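Local coordinates for arginyl-tRNA synthetase, putative (PDB 5JLD), which probably attaches L-arginine to tRNA(Arg) at the expense of ATP, as a class I aminoacyl-tRNA synthetase, at residues Glu275-Leu289 and Tyr322-Arg335. Numbering follows the deposited sequence.
Sequences ESFYVPMLSTVLDLL and YGYDSTDVAALYYR
The Y278 ring lies between A331 CB, over one face, and its own neighbour F277, whose CD2 sits over the centre of the opposite face; Y334 CB meets the edge. A331 CB stands 3.8 Å from the Y278 ring centroid, a CH-pi contact. F277 and Y278 both turn an edge toward the Y334 ring: the F277 pair is T-shaped, with planes at 79°, whereas the Y278 pair is an offset edge-to-face one. With Y334 CG anti to the backbone N (chi1 175°), the ring reaches out to this pair; M281 SD lies obliquely beside it, a Met-aromatic contact, and M281 CE packs on Y334 CD1. Y322 receives L282 CB over its ring centre, while L286 CD1 and S283 OG lie at its edge. V285 CG2 and L288 CD1 meet the Y333 ring obliquely, L288 CD1 at 3.5 Å from Y333 CE1. Between these rings, A330 CB touches L282 CD2 at 3.6 Å and also V285 CG2, where helices 282-289 and 326-335 of the class I catalytic domain cross at 86°, axes 9.7 Å apart. The polar links are few: S283 OG and Y322 OH hydrogen-bond at 2.6 Å, and one water connects Y278 OH with R335 NE. R335 NH1 also forms a salt bridge with D137 of the parallel sheet, so a largely apolar, aromatic interface is tied at one end, through water and a charged pair, to the domain core.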
loop_
_atom_site.group_PDB
_atom_site.type_symbol
_atom_site.label_atom_id
_atom_site.label_comp_id
_atom_site.label_asym_id
_atom_site.label_seq_id
_atom_site.Cartn_x
_atom_site.Cartn_y
_atom_site.Cartn_z
ATOM N N GLU A 275 -2.757 -13.207 -18.957
ATOM C CA GLU A 275 -3.317 -12.751 -20.224
ATOM C C GLU A 275 -4.176 -13.845 -20.892
ATOM O O GLU A 275 -5.258 -13.566 -21.408
ATOM C CB GLU A 275 -2.186 -12.313 -21.167
ATOM C CG GLU A 275 -1.457 -11.060 -20.685
ATOM C CD GLU A 275 -0.145 -10.794 -21.407
ATOM O OE1 GLU A 275 0.393 -11.713 -22.072
ATOM O OE2 GLU A 275 0.363 -9.657 -21.277
ATOM N N SER A 276 -3.690 -15.086 -20.856
ATOM C CA SER A 276 -4.382 -16.220 -21.490
ATOM C C SER A 276 -5.826 -16.314 -21.019
ATOM O O SER A 276 -6.728 -16.609 -21.812
ATOM C CB SER A 276 -3.658 -17.542 -21.197
ATOM O OG SER A 276 -3.710 -17.876 -19.813
ATOM N N PHE A 277 -6.034 -16.012 -19.734
ATOM C CA PHE A 277 -7.357 -16.099 -19.113
ATOM C C PHE A 277 -8.394 -15.280 -19.873
ATOM O O PHE A 277 -9.570 -15.643 -19.910
ATOM C CB PHE A 277 -7.307 -15.654 -17.639
ATOM C CG PHE A 277 -8.653 -15.694 -16.939
ATOM C CD1 PHE A 277 -9.128 -16.876 -16.375
ATOM C CD2 PHE A 277 -9.442 -14.560 -16.856
ATOM C CE1 PHE A 277 -10.367 -16.922 -15.730
ATOM C CE2 PHE A 277 -10.693 -14.600 -16.219
ATOM C CZ PHE A 277 -11.153 -15.784 -15.654
ATOM N N TYR A 278 -7.972 -14.190 -20.503
ATOM C CA TYR A 278 -8.965 -13.337 -21.144
ATOM C C TYR A 278 -9.182 -13.675 -22.615
ATOM O O TYR A 278 -10.144 -13.215 -23.229
ATOM C CB TYR A 278 -8.571 -11.876 -20.979
ATOM C CG TYR A 278 -8.390 -11.518 -19.518
ATOM C CD1 TYR A 278 -9.487 -11.161 -18.726
ATOM C CD2 TYR A 278 -7.131 -11.553 -18.926
ATOM C CE1 TYR A 278 -9.333 -10.821 -17.369
ATOM C CE2 TYR A 278 -6.959 -11.223 -17.578
ATOM C CZ TYR A 278 -8.070 -10.862 -16.803
ATOM O OH TYR A 278 -7.899 -10.549 -15.479
ATOM N N VAL A 279 -8.290 -14.493 -23.162
ATOM C CA VAL A 279 -8.324 -14.776 -24.584
ATOM C C VAL A 279 -9.714 -15.258 -25.083
ATOM O O VAL A 279 -10.185 -14.771 -26.108
ATOM C CB VAL A 279 -7.214 -15.792 -24.945
ATOM C CG1 VAL A 279 -7.403 -16.359 -26.358
ATOM C CG2 VAL A 279 -5.841 -15.109 -24.798
ATOM N N PRO A 280 -10.401 -16.153 -24.340
ATOM C CA PRO A 280 -11.721 -16.576 -24.852
ATOM C C PRO A 280 -12.850 -15.533 -24.761
ATOM O O PRO A 280 -13.962 -15.865 -25.145
ATOM C CB PRO A 280 -12.084 -17.770 -23.958
ATOM C CG PRO A 280 -10.793 -18.191 -23.305
ATOM C CD PRO A 280 -10.012 -16.926 -23.146
ATOM N N MET A 281 -12.612 -14.326 -24.261
ATOM C CA MET A 281 -13.707 -13.362 -24.210
ATOM C C MET A 281 -13.416 -12.095 -25.020
ATOM O O MET A 281 -14.285 -11.215 -25.155
ATOM C CB MET A 281 -14.053 -13.021 -22.757
ATOM C CG MET A 281 -13.009 -12.256 -21.969
ATOM S SD MET A 281 -13.465 -12.093 -20.205
ATOM C CE MET A 281 -13.090 -13.748 -19.600
ATOM N N LEU A 282 -12.221 -12.047 -25.616
ATOM C CA LEU A 282 -11.767 -10.867 -26.355
ATOM C C LEU A 282 -12.755 -10.427 -27.461
ATOM O O LEU A 282 -13.095 -9.246 -27.569
ATOM C CB LEU A 282 -10.380 -11.134 -26.949
ATOM C CG LEU A 282 -9.201 -11.264 -25.970
ATOM C CD1 LEU A 282 -7.886 -11.573 -26.690
ATOM C CD2 LEU A 282 -9.049 -9.982 -25.124
ATOM N N SER A 283 -13.257 -11.378 -28.246
ATOM C CA SER A 283 -14.177 -11.027 -29.337
ATOM C C SER A 283 -15.447 -10.415 -28.732
ATOM O O SER A 283 -15.922 -9.368 -29.195
ATOM C CB SER A 283 -14.495 -12.247 -30.204
ATOM O OG SER A 283 -13.470 -12.451 -31.162
ATOM N N THR A 284 -15.924 -11.013 -27.640
ATOM C CA THR A 284 -17.058 -10.452 -26.922
ATOM C C THR A 284 -16.737 -8.991 -26.554
ATOM O O THR A 284 -17.506 -8.065 -26.875
ATOM C CB THR A 284 -17.392 -11.283 -25.657
ATOM O OG1 THR A 284 -18.041 -12.497 -26.047
ATOM C CG2 THR A 284 -18.305 -10.521 -24.700
ATOM N N VAL A 285 -15.562 -8.768 -25.979
ATOM C CA VAL A 285 -15.271 -7.414 -25.504
ATOM C C VAL A 285 -15.248 -6.497 -26.717
ATOM O O VAL A 285 -15.853 -5.413 -26.688
ATOM C CB VAL A 285 -13.945 -7.321 -24.700
ATOM C CG1 VAL A 285 -13.636 -5.863 -24.329
ATOM C CG2 VAL A 285 -14.053 -8.140 -23.423
ATOM N N LEU A 286 -14.680 -6.982 -27.829
ATOM C CA LEU A 286 -14.507 -6.066 -28.946
ATOM C C LEU A 286 -15.885 -5.811 -29.517
ATOM O O LEU A 286 -16.207 -4.666 -29.889
ATOM C CB LEU A 286 -13.550 -6.614 -29.993
ATOM C CG LEU A 286 -12.070 -6.522 -29.610
ATOM C CD1 LEU A 286 -11.215 -6.818 -30.807
ATOM C CD2 LEU A 286 -11.704 -5.150 -29.019
ATOM N N ASP A 287 -16.722 -6.860 -29.483
ATOM C CA ASP A 287 -18.068 -6.753 -30.034
ATOM C C ASP A 287 -18.752 -5.649 -29.274
ATOM O O ASP A 287 -19.319 -4.730 -29.884
ATOM C CB ASP A 287 -18.834 -8.077 -29.931
ATOM C CG ASP A 287 -18.438 -9.061 -31.027
ATOM O OD1 ASP A 287 -17.891 -8.605 -32.056
ATOM O OD2 ASP A 287 -18.654 -10.283 -30.856
ATOM N N LEU A 288 -18.585 -5.673 -27.948
ATOM C CA LEU A 288 -19.271 -4.682 -27.120
ATOM C C LEU A 288 -18.808 -3.295 -27.536
ATOM O O LEU A 288 -19.633 -2.415 -27.820
ATOM C CB LEU A 288 -19.020 -4.928 -25.626
ATOM C CG LEU A 288 -19.863 -6.105 -25.093
ATOM C CD1 LEU A 288 -19.504 -6.416 -23.647
ATOM C CD2 LEU A 288 -21.368 -5.843 -25.227
ATOM N N LEU A 289 -17.490 -3.133 -27.658
ATOM C CA LEU A 289 -16.946 -1.827 -27.981
ATOM C C LEU A 289 -17.416 -1.388 -29.358
ATOM O O LEU A 289 -17.747 -0.220 -29.552
ATOM C CB LEU A 289 -15.427 -1.845 -27.902
ATOM C CG LEU A 289 -14.993 -1.847 -26.435
ATOM C CD1 LEU A 289 -13.515 -2.141 -26.309
ATOM C CD2 LEU A 289 -15.351 -0.504 -25.778
ATOM N N TYR A 322 -6.225 -9.493 -32.645
ATOM C CA TYR A 322 -6.446 -8.686 -31.457
ATOM C C TYR A 322 -5.280 -7.712 -31.202
ATOM O O TYR A 322 -4.117 -8.117 -31.201
ATOM C CB TYR A 322 -6.661 -9.599 -30.246
ATOM C CG TYR A 322 -7.827 -10.561 -30.402
ATOM C CD1 TYR A 322 -9.114 -10.089 -30.659
ATOM C CD2 TYR A 322 -7.639 -11.942 -30.291
ATOM C CE1 TYR A 322 -10.187 -10.954 -30.788
ATOM C CE2 TYR A 322 -8.696 -12.813 -30.419
ATOM C CZ TYR A 322 -9.971 -12.321 -30.669
ATOM O OH TYR A 322 -11.017 -13.212 -30.801
ATOM N N GLY A 323 -5.596 -6.434 -31.003
ATOM C CA GLY A 323 -4.578 -5.403 -30.788
ATOM C C GLY A 323 -3.892 -5.540 -29.439
ATOM O O GLY A 323 -4.457 -6.134 -28.517
ATOM N N TYR A 324 -2.688 -4.991 -29.287
ATOM C CA TYR A 324 -1.947 -5.266 -28.057
ATOM C C TYR A 324 -2.489 -4.520 -26.823
ATOM O O TYR A 324 -1.981 -4.708 -25.718
ATOM C CB TYR A 324 -0.444 -4.990 -28.233
ATOM C CG TYR A 324 0.009 -3.604 -28.670
ATOM C CD1 TYR A 324 -0.139 -2.492 -27.839
ATOM C CD2 TYR A 324 0.662 -3.427 -29.892
ATOM C CE1 TYR A 324 0.310 -1.228 -28.234
ATOM C CE2 TYR A 324 1.111 -2.173 -30.299
ATOM C CZ TYR A 324 0.932 -1.077 -29.463
ATOM O OH TYR A 324 1.376 0.164 -29.862
ATOM N N ASP A 325 -3.545 -3.730 -27.000
ATOM C CA ASP A 325 -4.192 -3.072 -25.865
ATOM C C ASP A 325 -5.521 -3.746 -25.493
ATOM O O ASP A 325 -6.198 -3.325 -24.549
ATOM C CB ASP A 325 -4.411 -1.586 -26.181
ATOM C CG ASP A 325 -3.106 -0.820 -26.260
ATOM O OD1 ASP A 325 -2.286 -0.999 -25.341
ATOM O OD2 ASP A 325 -2.883 -0.079 -27.252
ATOM N N SER A 326 -5.881 -4.794 -26.237
ATOM C CA SER A 326 -7.183 -5.454 -26.076
ATOM C C SER A 326 -7.264 -6.239 -24.768
ATOM O O SER A 326 -8.305 -6.262 -24.100
ATOM C CB SER A 326 -7.461 -6.380 -27.265
ATOM O OG SER A 326 -6.417 -7.330 -27.439
ATOM N N THR A 327 -6.158 -6.860 -24.373
ATOM C CA THR A 327 -6.145 -7.606 -23.110
ATOM C C THR A 327 -6.408 -6.715 -21.879
ATOM O O THR A 327 -7.149 -7.110 -20.978
ATOM C CB THR A 327 -4.805 -8.354 -22.911
ATOM O OG1 THR A 327 -4.657 -9.345 -23.937
ATOM C CG2 THR A 327 -4.760 -9.037 -21.546
ATOM N N ASP A 328 -5.825 -5.522 -21.820
ATOM C CA ASP A 328 -6.015 -4.686 -20.611
ATOM C C ASP A 328 -7.475 -4.222 -20.502
ATOM O O ASP A 328 -8.111 -4.287 -19.432
ATOM C CB ASP A 328 -5.078 -3.487 -20.630
ATOM C CG ASP A 328 -3.626 -3.872 -20.407
ATOM O OD1 ASP A 328 -3.364 -4.934 -19.809
ATOM O OD2 ASP A 328 -2.742 -3.094 -20.813
ATOM N N VAL A 329 -8.016 -3.828 -21.653
ATOM C CA VAL A 329 -9.405 -3.405 -21.741
ATOM C C VAL A 329 -10.340 -4.551 -21.333
ATOM O O VAL A 329 -11.270 -4.342 -20.552
ATOM C CB VAL A 329 -9.739 -2.899 -23.167
ATOM C CG1 VAL A 329 -11.217 -2.551 -23.283
ATOM C CG2 VAL A 329 -8.874 -1.677 -23.502
ATOM N N ALA A 330 -10.072 -5.760 -21.836
ATOM C CA ALA A 330 -10.890 -6.923 -21.485
ATOM C C ALA A 330 -10.785 -7.228 -20.004
ATOM O O ALA A 330 -11.784 -7.561 -19.371
ATOM C CB ALA A 330 -10.483 -8.181 -22.319
ATOM N N ALA A 331 -9.581 -7.139 -19.446
ATOM C CA ALA A 331 -9.432 -7.438 -18.027
ATOM C C ALA A 331 -10.260 -6.457 -17.205
ATOM O O ALA A 331 -10.926 -6.864 -16.245
ATOM C CB ALA A 331 -7.968 -7.402 -17.598
ATOM N N LEU A 332 -10.246 -5.172 -17.573
ATOM C CA LEU A 332 -11.027 -4.217 -16.765
ATOM C C LEU A 332 -12.536 -4.472 -16.956
ATOM O O LEU A 332 -13.307 -4.401 -15.992
ATOM C CB LEU A 332 -10.664 -2.771 -17.106
ATOM C CG LEU A 332 -11.132 -1.678 -16.136
ATOM C CD1 LEU A 332 -11.044 -2.092 -14.654
ATOM C CD2 LEU A 332 -10.287 -0.435 -16.373
ATOM N N TYR A 333 -12.943 -4.772 -18.194
ATOM C CA TYR A 333 -14.314 -5.246 -18.464
ATOM C C TYR A 333 -14.737 -6.379 -17.522
ATOM O O TYR A 333 -15.824 -6.356 -16.923
ATOM C CB TYR A 333 -14.454 -5.731 -19.917
ATOM C CG TYR A 333 -15.673 -6.615 -20.123
ATOM C CD1 TYR A 333 -16.927 -6.063 -20.347
ATOM C CD2 TYR A 333 -15.570 -8.001 -20.055
ATOM C CE1 TYR A 333 -18.047 -6.874 -20.509
ATOM C CE2 TYR A 333 -16.678 -8.812 -20.213
ATOM C CZ TYR A 333 -17.909 -8.244 -20.448
ATOM O OH TYR A 333 -18.999 -9.052 -20.608
ATOM N N TYR A 334 -13.861 -7.371 -17.402
ATOM C CA TYR A 334 -14.115 -8.543 -16.578
ATOM C C TYR A 334 -14.229 -8.159 -15.104
ATOM O O TYR A 334 -15.154 -8.575 -14.431
ATOM C CB TYR A 334 -13.011 -9.592 -16.773
ATOM C CG TYR A 334 -13.133 -10.803 -15.859
ATOM C CD1 TYR A 334 -13.965 -11.874 -16.183
ATOM C CD2 TYR A 334 -12.419 -10.862 -14.660
ATOM C CE1 TYR A 334 -14.075 -12.990 -15.330
ATOM C CE2 TYR A 334 -12.519 -11.954 -13.817
ATOM C CZ TYR A 334 -13.351 -13.011 -14.151
ATOM O OH TYR A 334 -13.426 -14.071 -13.288
ATOM N N ARG A 335 -13.289 -7.360 -14.617
ATOM C CA ARG A 335 -13.274 -6.972 -13.206
ATOM C C ARG A 335 -14.521 -6.171 -12.851
ATOM O O ARG A 335 -15.103 -6.353 -11.779
ATOM C CB ARG A 335 -11.992 -6.184 -12.893
ATOM C CG ARG A 335 -10.757 -7.069 -13.072
ATOM C CD ARG A 335 -9.453 -6.307 -13.214
ATOM N NE ARG A 335 -8.347 -7.261 -13.216
ATOM C CZ ARG A 335 -7.055 -6.961 -13.312
ATOM N NH1 ARG A 335 -6.634 -5.696 -13.403
ATOM N NH2 ARG A 335 -6.169 -7.944 -13.293
HETATM O O HOH W 1 -8.955 -10.132 -12.897
#